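Local coordinates for probable mannosyltransferase KTR4 (Saccharomyces cerevisiae, PDB 5A07), which belongs to a yeast mannosyltransferase family with a GT-A type glycosyltransferase fold and binds guanosine-5'-diphosphate and a manganese ion, at residues His380-Ala392 / Cys401-Gln415. Residues are numbered along the deposited sequence; the frame is centred on the assembly and turned at random.
Sequences HHTPYTNCPTCPA and CVPGKFTPWSDLDNQ. With MN (manganese (II) ion), chain G.
The Y384 ring overlaps the F406 ring in an offset stack, with centroids 4.5 Å apart and planes at 22°. Y384 CD1 lies over one F406 face, toward the rim, 3.4 Å from F406 CZ. F406 CG is anti to its backbone N (chi1 168°), which brings the F406 ring back against Y384, although the F406 CB points away from the other segment. P383 CG sits over the centre of a Y384 face, and L412 CB meets the ring edge. Y384 OH ends against Q415 CB at 3.4 Å. Strand 256-262 adds L262, which touches both side chains.

Hydrogen bonds flank the stack. T385 N donates to F406 O at 2.9 Å, and T407 OG1 donates to P383 O at 3.1 Å. Farther along, G404 N reaches C387 O at 2.9 Å from the type II turn V402-K405. Beside that turn C387 SG is joined to C401 SG, chi3 80°.

On the neighbouring strand of the hairpin, H381 NE2 binds the manganese ion, which E232 OE1 also binds. H381 ND1 donates to T382 O at 3.0 Å, which fixes the ring's rotation. The disulfide, hydrogen bonds and stack thus tie the 401-415 loop to the hairpin carrying this metal ligand.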
loop_
_atom_site.group_PDB
_atom_site.type_symbol
_atom_site.label_atom_id
_atom_site.label_comp_id
_atom_site.label_asym_id
_atom_site.label_seq_id
_atom_site.Cartn_x
_atom_site.Cartn_y
_atom_site.Cartn_z
ATOM N N HIS B 380 7.911 4.464 9.705
ATOM C CA HIS B 380 8.696 5.290 8.744
ATOM C C HIS B 380 9.358 4.465 7.705
ATOM O O HIS B 380 9.950 3.432 8.030
ATOM C CB HIS B 380 9.713 6.103 9.519
ATOM C CG HIS B 380 10.826 6.671 8.703
ATOM N ND1 HIS B 380 12.089 6.120 8.688
ATOM C CD2 HIS B 380 10.887 7.758 7.909
ATOM C CE1 HIS B 380 12.897 6.873 7.941
ATOM N NE2 HIS B 380 12.181 7.870 7.450
ATOM N N HIS B 381 9.302 4.957 6.465
ATOM C CA HIS B 381 10.122 4.501 5.369
ATOM C C HIS B 381 10.509 5.790 4.703
ATOM O O HIS B 381 9.653 6.652 4.377
ATOM C CB HIS B 381 9.299 3.638 4.409
ATOM C CG HIS B 381 10.018 3.158 3.166
ATOM N ND1 HIS B 381 10.521 3.989 2.201
ATOM C CD2 HIS B 381 10.310 1.902 2.748
ATOM C CE1 HIS B 381 11.035 3.271 1.214
ATOM N NE2 HIS B 381 10.921 2.006 1.539
ATOM N N THR B 382 11.776 5.969 4.445
ATOM C CA THR B 382 12.196 7.268 3.878
ATOM C C THR B 382 11.369 7.684 2.638
ATOM O O THR B 382 11.121 6.860 1.814
ATOM C CB THR B 382 13.749 7.294 3.481
ATOM O OG1 THR B 382 14.023 8.613 2.971
ATOM C CG2 THR B 382 14.115 6.312 2.381
ATOM N N PRO B 383 10.924 8.934 2.531
ATOM C CA PRO B 383 11.101 10.087 3.422
ATOM C C PRO B 383 9.884 10.428 4.308
ATOM O O PRO B 383 9.810 11.547 4.832
ATOM C CB PRO B 383 11.233 11.230 2.434
ATOM C CG PRO B 383 10.315 10.873 1.317
ATOM C CD PRO B 383 10.350 9.360 1.232
ATOM N N TYR B 384 8.987 9.484 4.557
ATOM C CA TYR B 384 7.706 9.834 5.203
ATOM C C TYR B 384 7.464 9.031 6.440
ATOM O O TYR B 384 7.870 7.851 6.559
ATOM C CB TYR B 384 6.574 9.631 4.196
ATOM C CG TYR B 384 6.661 10.454 2.910
ATOM C CD1 TYR B 384 6.635 11.818 2.937
ATOM C CD2 TYR B 384 6.779 9.844 1.684
ATOM C CE1 TYR B 384 6.783 12.542 1.790
ATOM C CE2 TYR B 384 6.855 10.546 0.498
ATOM C CZ TYR B 384 6.838 11.898 0.567
ATOM O OH TYR B 384 6.955 12.636 -0.535
ATOM N N THR B 385 6.723 9.647 7.355
ATOM C CA THR B 385 6.450 9.051 8.646
ATOM C C THR B 385 4.991 9.252 9.041
ATOM O O THR B 385 4.458 10.354 8.892
ATOM C CB THR B 385 7.310 9.709 9.738
ATOM O OG1 THR B 385 8.699 9.485 9.450
ATOM C CG2 THR B 385 7.076 9.114 11.048
ATOM N N ASN B 386 4.353 8.175 9.540
ATOM C CA ASN B 386 3.110 8.261 10.270
ATOM C C ASN B 386 3.475 8.194 11.759
ATOM O O ASN B 386 3.902 7.134 12.237
ATOM C CB ASN B 386 2.199 7.076 9.912
ATOM C CG ASN B 386 0.919 7.089 10.708
ATOM O OD1 ASN B 386 0.153 8.095 10.688
ATOM N ND2 ASN B 386 0.644 5.983 11.393
ATOM N N CYS B 387 3.288 9.291 12.483
ATOM C CA CYS B 387 3.698 9.385 13.884
ATOM C C CYS B 387 2.528 9.909 14.725
ATOM O O CYS B 387 2.288 11.126 14.723
ATOM C CB CYS B 387 4.899 10.311 14.025
ATOM S SG CYS B 387 5.530 10.252 15.745
ATOM N N PRO B 388 1.751 9.006 15.370
ATOM C CA PRO B 388 0.542 9.477 16.045
ATOM C C PRO B 388 0.848 10.102 17.409
ATOM O O PRO B 388 2.019 10.047 17.870
ATOM C CB PRO B 388 -0.269 8.186 16.245
ATOM C CG PRO B 388 0.796 7.108 16.355
ATOM C CD PRO B 388 1.869 7.518 15.419
ATOM N N THR B 389 -0.206 10.591 18.066
ATOM C CA THR B 389 -0.108 11.208 19.348
ATOM C C THR B 389 -0.745 10.302 20.409
ATOM O O THR B 389 -1.823 9.728 20.174
ATOM C CB THR B 389 -0.843 12.555 19.309
ATOM O OG1 THR B 389 -0.162 13.462 18.441
ATOM C CG2 THR B 389 -0.942 13.171 20.724
ATOM N N CYS B 390 -0.037 10.118 21.532
ATOM C CA CYS B 390 -0.502 9.334 22.674
ATOM C C CYS B 390 -1.091 10.249 23.769
ATOM O O CYS B 390 -0.724 11.427 23.834
ATOM C CB CYS B 390 0.701 8.626 23.348
ATOM S SG CYS B 390 1.465 7.482 22.190
ATOM N N PRO B 391 -1.922 9.696 24.641
ATOM C CA PRO B 391 -2.306 10.402 25.879
ATOM C C PRO B 391 -1.099 10.681 26.724
ATOM O O PRO B 391 -0.098 9.973 26.649
ATOM C CB PRO B 391 -3.233 9.400 26.602
ATOM C CG PRO B 391 -3.722 8.476 25.539
ATOM C CD PRO B 391 -2.583 8.371 24.552
ATOM N N ALA B 392 -1.169 11.740 27.520
ATOM C CA ALA B 392 -0.012 12.204 28.326
ATOM C C ALA B 392 0.594 11.149 29.225
ATOM O O ALA B 392 1.811 11.123 29.401
ATOM C CB ALA B 392 -0.372 13.453 29.158
ATOM N N CYS B 401 9.852 9.362 16.972
ATOM C CA CYS B 401 9.291 10.135 15.913
ATOM C C CYS B 401 8.563 11.352 16.520
ATOM O O CYS B 401 8.112 11.296 17.625
ATOM C CB CYS B 401 8.363 9.317 14.989
ATOM S SG CYS B 401 6.852 8.628 15.731
ATOM N N VAL B 402 8.511 12.427 15.759
ATOM C CA VAL B 402 7.807 13.669 16.124
ATOM C C VAL B 402 6.307 13.607 15.646
ATOM O O VAL B 402 6.049 13.496 14.469
ATOM C CB VAL B 402 8.511 14.830 15.458
ATOM C CG1 VAL B 402 7.745 16.135 15.666
ATOM C CG2 VAL B 402 9.940 14.889 16.001
ATOM N N PRO B 403 5.368 13.678 16.575
ATOM C CA PRO B 403 3.945 13.456 16.253
ATOM C C PRO B 403 3.485 14.410 15.221
ATOM O O PRO B 403 3.824 15.594 15.292
ATOM C CB PRO B 403 3.252 13.710 17.578
ATOM C CG PRO B 403 4.246 13.263 18.588
ATOM C CD PRO B 403 5.609 13.700 18.049
ATOM N N GLY B 404 2.879 13.867 14.160
ATOM C CA GLY B 404 2.314 14.625 13.099
ATOM C C GLY B 404 3.272 15.112 12.057
ATOM O O GLY B 404 2.874 15.709 11.068
ATOM N N LYS B 405 4.567 14.854 12.239
ATOM C CA LYS B 405 5.504 15.284 11.222
ATOM C C LYS B 405 5.668 14.259 10.086
ATOM O O LYS B 405 6.402 13.269 10.205
ATOM C CB LYS B 405 6.849 15.552 11.912
ATOM C CG LYS B 405 7.899 16.249 11.080
ATOM C CD LYS B 405 7.396 17.636 10.750
ATOM C CE LYS B 405 8.559 18.466 10.201
ATOM N NZ LYS B 405 8.049 19.778 9.739
ATOM N N PHE B 406 4.987 14.522 8.992
ATOM C CA PHE B 406 4.876 13.653 7.861
ATOM C C PHE B 406 6.235 13.524 7.175
ATOM O O PHE B 406 6.587 12.471 6.712
ATOM C CB PHE B 406 3.851 14.278 6.916
ATOM C CG PHE B 406 3.758 13.704 5.566
ATOM C CD1 PHE B 406 3.241 12.391 5.362
ATOM C CD2 PHE B 406 4.082 14.440 4.481
ATOM C CE1 PHE B 406 3.092 11.861 4.110
ATOM C CE2 PHE B 406 3.933 13.901 3.199
ATOM C CZ PHE B 406 3.381 12.632 3.015
ATOM N N THR B 407 6.963 14.627 7.095
ATOM C CA THR B 407 8.264 14.649 6.447
ATOM C C THR B 407 9.074 15.869 6.917
ATOM O O THR B 407 8.499 16.897 7.253
ATOM C CB THR B 407 8.113 14.695 4.916
ATOM O OG1 THR B 407 9.407 14.603 4.327
ATOM C CG2 THR B 407 7.466 15.962 4.427
ATOM N N PRO B 408 10.402 15.748 6.975
ATOM C CA PRO B 408 11.199 16.908 7.386
ATOM C C PRO B 408 11.359 17.958 6.281
ATOM O O PRO B 408 11.784 19.074 6.576
ATOM C CB PRO B 408 12.540 16.291 7.767
ATOM C CG PRO B 408 12.660 15.018 6.965
ATOM C CD PRO B 408 11.238 14.536 6.745
ATOM N N TRP B 409 11.054 17.584 5.050
ATOM C CA TRP B 409 11.201 18.424 3.889
ATOM C C TRP B 409 9.814 18.960 3.442
ATOM O O TRP B 409 9.070 18.295 2.714
ATOM C CB TRP B 409 11.871 17.654 2.740
ATOM C CG TRP B 409 13.108 16.819 3.133
ATOM C CD1 TRP B 409 13.315 15.469 2.901
ATOM C CD2 TRP B 409 14.267 17.275 3.803
ATOM N NE1 TRP B 409 14.543 15.096 3.398
ATOM C CE2 TRP B 409 15.144 16.192 3.928
ATOM C CE3 TRP B 409 14.671 18.510 4.271
ATOM C CZ2 TRP B 409 16.363 16.295 4.552
ATOM C CZ3 TRP B 409 15.924 18.616 4.895
ATOM C CH2 TRP B 409 16.754 17.522 5.020
ATOM N N SER B 410 9.526 20.209 3.811
ATOM C CA SER B 410 8.198 20.784 3.616
ATOM C C SER B 410 7.830 20.877 2.137
ATOM O O SER B 410 6.633 20.874 1.821
ATOM C CB SER B 410 8.089 22.160 4.291
ATOM O OG SER B 410 8.858 23.022 3.506
ATOM N N ASP B 411 8.788 20.890 1.209
ATOM C CA ASP B 411 8.460 20.810 -0.195
ATOM C C ASP B 411 7.704 19.560 -0.572
ATOM O O ASP B 411 7.033 19.531 -1.573
ATOM C CB ASP B 411 9.667 20.854 -1.105
ATOM C CG ASP B 411 10.280 22.281 -1.216
ATOM O OD1 ASP B 411 9.802 23.220 -0.537
ATOM O OD2 ASP B 411 11.271 22.454 -1.973
ATOM N N LEU B 412 7.892 18.473 0.154
ATOM C CA LEU B 412 7.176 17.227 -0.138
ATOM C C LEU B 412 5.799 17.194 0.548
ATOM O O LEU B 412 5.092 16.171 0.406
ATOM C CB LEU B 412 8.004 16.003 0.329
ATOM C CG LEU B 412 9.411 15.871 -0.268
ATOM C CD1 LEU B 412 10.068 14.639 0.341
ATOM C CD2 LEU B 412 9.356 15.824 -1.806
ATOM N N ASP B 413 5.400 18.239 1.286
ATOM C CA ASP B 413 4.050 18.220 1.938
ATOM C C ASP B 413 2.952 18.026 0.938
ATOM O O ASP B 413 1.935 17.351 1.241
ATOM C CB ASP B 413 3.751 19.471 2.759
ATOM C CG ASP B 413 4.525 19.498 4.083
ATOM O OD1 ASP B 413 4.778 18.411 4.647
ATOM O OD2 ASP B 413 4.789 20.620 4.561
ATOM N N ASN B 414 3.128 18.539 -0.270
ATOM C CA ASN B 414 2.097 18.317 -1.288
ATOM C C ASN B 414 2.022 16.918 -1.913
ATOM O O ASN B 414 1.150 16.667 -2.755
ATOM C CB ASN B 414 2.180 19.382 -2.398
ATOM C CG ASN B 414 3.357 19.203 -3.302
ATOM O OD1 ASN B 414 4.312 18.465 -3.045
ATOM N ND2 ASN B 414 3.327 19.954 -4.371
ATOM N N GLN B 415 2.905 16.009 -1.505
ATOM C CA GLN B 415 2.791 14.616 -1.855
ATOM C C GLN B 415 1.855 13.790 -0.915
ATOM O O GLN B 415 1.568 12.682 -1.199
ATOM C CB GLN B 415 4.216 13.992 -1.921
ATOM C CG GLN B 415 5.155 14.686 -2.914
ATOM C CD GLN B 415 4.560 14.805 -4.274
ATOM O OE1 GLN B 415 4.284 13.834 -4.912
ATOM N NE2 GLN B 415 4.335 16.050 -4.730
HETATM MN MN MN G . 11.724 0.308 0.013
HETATM O O HOH W 1 13.571 1.766 -0.272
HETATM O O HOH W 2 13.135 -0.640 1.696
#